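Local coordinates for water-soluble chlorophyll protein (Brassicaceae, PDB 5HPZ) that binds chlorophyll as a water-soluble, four-chain protein and, as a Kunitz-family member, may also inhibit endopeptidases, at residues Thr76-Ser84 with Glu92-Asp100. Residues are numbered along the deposited sequence; the frame is centred on the assembly and turned at random.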
ATOM      1  N   THR A  76       6.429  -7.183 -37.919  1.00 39.78           N
ATOM      2  CA  THR A  76       7.656  -7.933 -37.703  1.00 44.11           C
ATOM      3  C   THR A  76       7.806  -8.092 -36.175  1.00 44.28           C
ATOM      4  O   THR A  76       7.647  -7.084 -35.434  1.00 35.78           O
ATOM      5  CB  THR A  76       8.886  -7.204 -38.332  1.00 50.30           C
ATOM      6  OG1 THR A  76       8.590  -6.709 -39.668  1.00 49.56           O
ATOM      7  CG2 THR A  76      10.126  -8.133 -38.359  1.00 49.95           C
ATOM      8  N   THR A  77       8.096  -9.323 -35.710  1.00 40.42           N
ATOM      9  CA  THR A  77       8.087  -9.606 -34.258  1.00 40.80           C
ATOM     10  C   THR A  77       9.240  -8.935 -33.521  1.00 39.73           C
ATOM     11  O   THR A  77      10.390  -8.944 -33.961  1.00 37.45           O
ATOM     12  CB  THR A  77       8.069 -11.093 -33.903  1.00 46.86           C
ATOM     13  OG1 THR A  77       9.244 -11.742 -34.411  1.00 45.44           O
ATOM     14  CG2 THR A  77       6.815 -11.723 -34.442  1.00 43.02           C
ATOM     15  N   ILE A  78       8.879  -8.284 -32.426  1.00 33.33           N
ATOM     16  CA  ILE A  78       9.795  -7.615 -31.580  1.00 36.77           C
ATOM     17  C   ILE A  78       9.434  -8.028 -30.150  1.00 36.55           C
ATOM     18  O   ILE A  78       8.340  -8.563 -29.898  1.00 34.36           O
ATOM     19  CB  ILE A  78       9.670  -6.080 -31.719  1.00 35.81           C
ATOM     20  CG1 ILE A  78       8.231  -5.618 -31.398  1.00 39.89           C
ATOM     21  CG2 ILE A  78      10.023  -5.626 -33.126  1.00 35.35           C
ATOM     22  CD1 ILE A  78       8.073  -4.116 -31.306  1.00 38.43           C
ATOM     23  N   ASN A  79      10.372  -7.759 -29.249  1.00 39.43           N
ATOM     24  CA  ASN A  79      10.108  -7.646 -27.806  1.00 36.07           C
ATOM     25  C   ASN A  79       9.926  -6.181 -27.498  1.00 36.42           C
ATOM     26  O   ASN A  79      10.484  -5.297 -28.186  1.00 36.22           O
ATOM     27  CB  ASN A  79      11.254  -8.212 -26.945  1.00 38.60           C
ATOM     28  CG  ASN A  79      11.544  -9.693 -27.210  1.00 43.85           C
ATOM     29  OD1 ASN A  79      12.702 -10.079 -27.268  1.00 51.45           O
ATOM     30  ND2 ASN A  79      10.506 -10.519 -27.360  1.00 40.20           N
ATOM     31  N   ILE A  80       9.113  -5.920 -26.473  1.00 33.45           N
ATOM     32  CA  ILE A  80       8.910  -4.558 -25.964  1.00 34.56           C
ATOM     33  C   ILE A  80       9.368  -4.552 -24.514  1.00 34.31           C
ATOM     34  O   ILE A  80       8.952  -5.383 -23.716  1.00 34.58           O
ATOM     35  CB  ILE A  80       7.435  -4.153 -26.041  1.00 30.72           C
ATOM     36  CG1 ILE A  80       6.931  -4.269 -27.481  1.00 30.69           C
ATOM     37  CG2 ILE A  80       7.224  -2.767 -25.480  1.00 32.90           C
ATOM     38  CD1 ILE A  80       5.423  -4.097 -27.610  1.00 28.99           C
ATOM     39  N   GLU A  81      10.243  -3.626 -24.176  1.00 39.16           N
ATOM     40  CA  GLU A  81      10.765  -3.614 -22.827  1.00 40.77           C
ATOM     41  C   GLU A  81      10.725  -2.259 -22.214  1.00 35.98           C
ATOM     42  O   GLU A  81      11.068  -1.194 -22.813  1.00 32.12           O
ATOM     43  CB  GLU A  81      12.164  -4.265 -22.715  1.00 47.36           C
ATOM     44  CG  GLU A  81      13.253  -3.892 -23.716  1.00 54.17           C
ATOM     45  CD  GLU A  81      14.646  -4.291 -23.198  1.00 61.58           C
ATOM     46  OE1 GLU A  81      14.754  -5.256 -22.403  1.00 54.05           O
ATOM     47  OE2 GLU A  81      15.632  -3.609 -23.552  1.00 69.87           O
ATOM     48  N   PHE A  82      10.302  -2.284 -20.983  1.00 31.05           N
ATOM     49  CA  PHE A  82      10.349  -1.084 -20.219  1.00 30.82           C
ATOM     50  C   PHE A  82      11.821  -0.734 -19.938  1.00 32.77           C
ATOM     51  O   PHE A  82      12.623  -1.619 -19.686  1.00 34.34           O
ATOM     52  CB  PHE A  82       9.533  -1.264 -18.946  1.00 29.59           C
ATOM     53  CG  PHE A  82       8.040  -0.955 -19.134  1.00 28.48           C
ATOM     54  CD1 PHE A  82       7.621   0.313 -19.594  1.00 30.82           C
ATOM     55  CD2 PHE A  82       7.082  -1.892 -18.838  1.00 29.89           C
ATOM     56  CE1 PHE A  82       6.260   0.615 -19.763  1.00 31.81           C
ATOM     57  CE2 PHE A  82       5.719  -1.591 -18.958  1.00 29.06           C
ATOM     58  CZ  PHE A  82       5.315  -0.341 -19.419  1.00 30.30           C
ATOM     59  N   ARG A  83      12.122   0.561 -20.006  1.00 36.79           N
ATOM     60  CA  ARG A  83      13.443   1.103 -19.714  1.00 39.51           C
ATOM     61  C   ARG A  83      13.427   2.017 -18.502  1.00 37.67           C
ATOM     62  O   ARG A  83      12.925   3.148 -18.553  1.00 36.85           O
ATOM     63  CB  ARG A  83      13.992   1.839 -20.949  1.00 42.27           C
ATOM     64  CG  ARG A  83      14.308   0.936 -22.173  1.00 43.72           C
ATOM     65  CD  ARG A  83      15.020  -0.391 -21.868  1.00 42.74           C
ATOM     66  N   SER A  84      13.969   1.503 -17.394  1.00 37.82           N
ATOM     67  CA  SER A  84      14.082   2.246 -16.143  1.00 37.53           C
ATOM     68  C   SER A  84      15.358   1.853 -15.338  1.00 37.94           C
ATOM     69  O   SER A  84      15.521   0.707 -15.038  1.00 39.99           O
ATOM     70  CB  SER A  84      12.854   1.908 -15.283  1.00 37.50           C
ATOM     71  OG  SER A  84      12.787   2.781 -14.172  1.00 34.81           O
ATOM     72  N   GLU A  92      13.087 -10.537  -9.745  1.00 38.36           N
ATOM     73  CA  GLU A  92      13.350 -11.831 -10.323  1.00 40.29           C
ATOM     74  C   GLU A  92      12.669 -12.000 -11.678  1.00 42.38           C
ATOM     75  O   GLU A  92      12.801 -13.064 -12.272  1.00 43.53           O
ATOM     76  CB  GLU A  92      12.872 -12.938  -9.364  1.00 46.24           C
ATOM     77  CG  GLU A  92      11.347 -12.965  -9.077  1.00 55.00           C
ATOM     78  CD  GLU A  92      10.739 -11.596  -8.651  1.00 55.91           C
ATOM     79  OE1 GLU A  92      11.462 -10.731  -8.096  1.00 64.06           O
ATOM     80  OE2 GLU A  92       9.542 -11.352  -8.879  1.00 51.80           O
ATOM     81  N   LEU A  93      11.937 -10.978 -12.172  1.00 37.17           N
ATOM     82  CA  LEU A  93      11.317 -11.075 -13.499  1.00 36.74           C
ATOM     83  C   LEU A  93      11.876  -9.988 -14.364  1.00 34.42           C
ATOM     84  O   LEU A  93      12.235  -8.944 -13.861  1.00 39.37           O
ATOM     85  CB  LEU A  93       9.779 -10.934 -13.420  1.00 35.21           C
ATOM     86  CG  LEU A  93       8.953 -11.994 -12.692  1.00 35.38           C
ATOM     87  CD1 LEU A  93       7.513 -11.533 -12.462  1.00 38.41           C
ATOM     88  CD2 LEU A  93       8.967 -13.298 -13.475  1.00 34.42           C
ATOM     89  N   SER A  94      11.892 -10.188 -15.678  1.00 36.23           N
ATOM     90  CA  SER A  94      12.360  -9.132 -16.580  1.00 34.71           C
ATOM     91  C   SER A  94      11.437  -7.919 -16.634  1.00 36.77           C
ATOM     92  O   SER A  94      10.433  -7.857 -15.963  1.00 33.18           O
ATOM     93  CB  SER A  94      12.477  -9.668 -17.987  1.00 37.35           C
ATOM     94  OG  SER A  94      11.221  -9.808 -18.642  1.00 37.81           O
ATOM     95  N   LYS A  95      11.802  -6.977 -17.487  1.00 34.43           N
ATOM     96  CA  LYS A  95      10.968  -5.854 -17.867  1.00 34.13           C
ATOM     97  C   LYS A  95      10.322  -6.035 -19.278  1.00 31.81           C
ATOM     98  O   LYS A  95       9.943  -5.073 -19.905  1.00 34.07           O
ATOM     99  CB  LYS A  95      11.840  -4.611 -17.801  1.00 36.25           C
ATOM    100  CG  LYS A  95      12.590  -4.485 -16.450  1.00 40.80           C
ATOM    101  CD  LYS A  95      13.421  -3.207 -16.347  1.00 44.08           C
ATOM    102  CE  LYS A  95      14.485  -3.277 -15.256  1.00 47.45           C
ATOM    103  NZ  LYS A  95      15.229  -1.980 -15.181  1.00 49.36           N
ATOM    104  N   LEU A  96      10.298  -7.245 -19.803  1.00 30.37           N
ATOM    105  CA  LEU A  96       9.702  -7.475 -21.124  1.00 37.28           C
ATOM    106  C   LEU A  96       8.195  -7.624 -20.989  1.00 31.71           C
ATOM    107  O   LEU A  96       7.731  -8.340 -20.098  1.00 31.44           O
ATOM    108  CB  LEU A  96      10.182  -8.769 -21.774  1.00 36.12           C
ATOM    109  CG  LEU A  96      11.633  -8.850 -22.223  1.00 40.84           C
ATOM    110  CD1 LEU A  96      11.713  -9.965 -23.235  1.00 43.06           C
ATOM    111  CD2 LEU A  96      12.112  -7.558 -22.839  1.00 43.16           C
ATOM    112  N   TRP A  97       7.465  -6.988 -21.907  1.00 27.59           N
ATOM    113  CA  TRP A  97       6.036  -7.207 -22.026  1.00 28.03           C
ATOM    114  C   TRP A  97       5.826  -8.614 -22.442  1.00 32.28           C
ATOM    115  O   TRP A  97       6.635  -9.184 -23.193  1.00 34.16           O
ATOM    116  CB  TRP A  97       5.403  -6.288 -23.075  1.00 27.32           C
ATOM    117  CG  TRP A  97       5.429  -4.801 -22.791  1.00 26.15           C
ATOM    118  CD1 TRP A  97       6.251  -4.113 -21.966  1.00 25.50           C
ATOM    119  CD2 TRP A  97       4.506  -3.850 -23.308  1.00 27.57           C
ATOM    120  NE1 TRP A  97       5.934  -2.769 -21.992  1.00 26.86           N
ATOM    121  CE2 TRP A  97       4.850  -2.594 -22.790  1.00 27.03           C
ATOM    122  CE3 TRP A  97       3.433  -3.944 -24.187  1.00 26.46           C
ATOM    123  CZ2 TRP A  97       4.129  -1.433 -23.099  1.00 31.21           C
ATOM    124  CZ3 TRP A  97       2.741  -2.824 -24.490  1.00 25.30           C
ATOM    125  CH2 TRP A  97       3.070  -1.591 -23.964  1.00 26.87           C
ATOM    126  N   ALA A  98       4.723  -9.184 -21.975  1.00 31.10           N
ATOM    127  CA  ALA A  98       4.386 -10.510 -22.292  1.00 30.48           C
ATOM    128  C   ALA A  98       2.906 -10.710 -22.028  1.00 31.50           C
ATOM    129  O   ALA A  98       2.310  -9.988 -21.264  1.00 28.43           O
ATOM    130  CB  ALA A  98       5.214 -11.425 -21.442  1.00 33.85           C
ATOM    131  N   VAL A  99       2.310 -11.702 -22.643  1.00 30.29           N
ATOM    132  CA  VAL A  99       0.913 -11.991 -22.439  1.00 32.81           C
ATOM    133  C   VAL A  99       0.839 -12.986 -21.317  1.00 32.47           C
ATOM    134  O   VAL A  99       1.547 -13.972 -21.361  1.00 33.41           O
ATOM    135  CB  VAL A  99       0.274 -12.663 -23.676  1.00 35.89           C
ATOM    136  CG1 VAL A  99      -1.113 -13.202 -23.371  1.00 39.17           C
ATOM    137  CG2 VAL A  99       0.208 -11.692 -24.833  1.00 36.88           C
ATOM    138  N   ASP A 100      -0.016 -12.756 -20.315  1.00 30.83           N
ATOM    139  CA  ASP A 100      -0.161 -13.678 -19.160  1.00 30.46           C
ATOM    140  C   ASP A 100      -0.507 -15.080 -19.727  1.00 36.09           C
ATOM    141  O   ASP A 100      -1.533 -15.226 -20.360  1.00 31.09           O
ATOM    142  CB  ASP A 100      -1.268 -13.161 -18.226  1.00 30.70           C
ATOM    143  CG  ASP A 100      -1.477 -13.997 -16.955  1.00 32.69           C
ATOM    144  OD1 ASP A 100      -0.672 -14.902 -16.594  1.00 31.86           O
ATOM    145  OD2 ASP A 100      -2.511 -13.711 -16.306  1.00 32.43           O
TER
HETATM  146  O   HOH W   1       8.394  -8.169 -25.232  1.00 31.55           O
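Trp97 lays its indole against Ile80 and Phe82, a flat group broad enough to serve both. The methyl CG2 of Ile80, set anti to the backbone N, sits squarely over one face of the five-membered ring, 3.5 Å from its centroid, a CH-pi contact. NE1 of the same ring lies over a face of Phe82, 3.3 Å from Phe82 CE2, the two planes oblique at 46°. Cut back to alanine, Trp97 would probably leave Ile80 CG2 and the Phe82 face without their shared partner and a gap beside Phe124. Leucine's fork suits the next position: the methyls of Leu96 spread along the side carrying Asn79 and Glu81, CD2 on Glu81 CB and CD1 toward Asn79, whose amide is held by Ser122 and Arg117. Long and extended, Lys95 runs past Phe82 O and brings NZ to 2.7 Å from the backbone O of Ser84, a residue that touches bound chlorophyll. Two backbone bonds set the register: Trp97 N to Ile80 O, 2.8 Å and nearly straight at 170°, and Phe82 N to Lys95 O, 3.0 Å. The bridge they frame, Glu81 with Leu96, ties strand 78-82 to the chain leading into strand 97-99 within this Kunitz-type beta-trefoil.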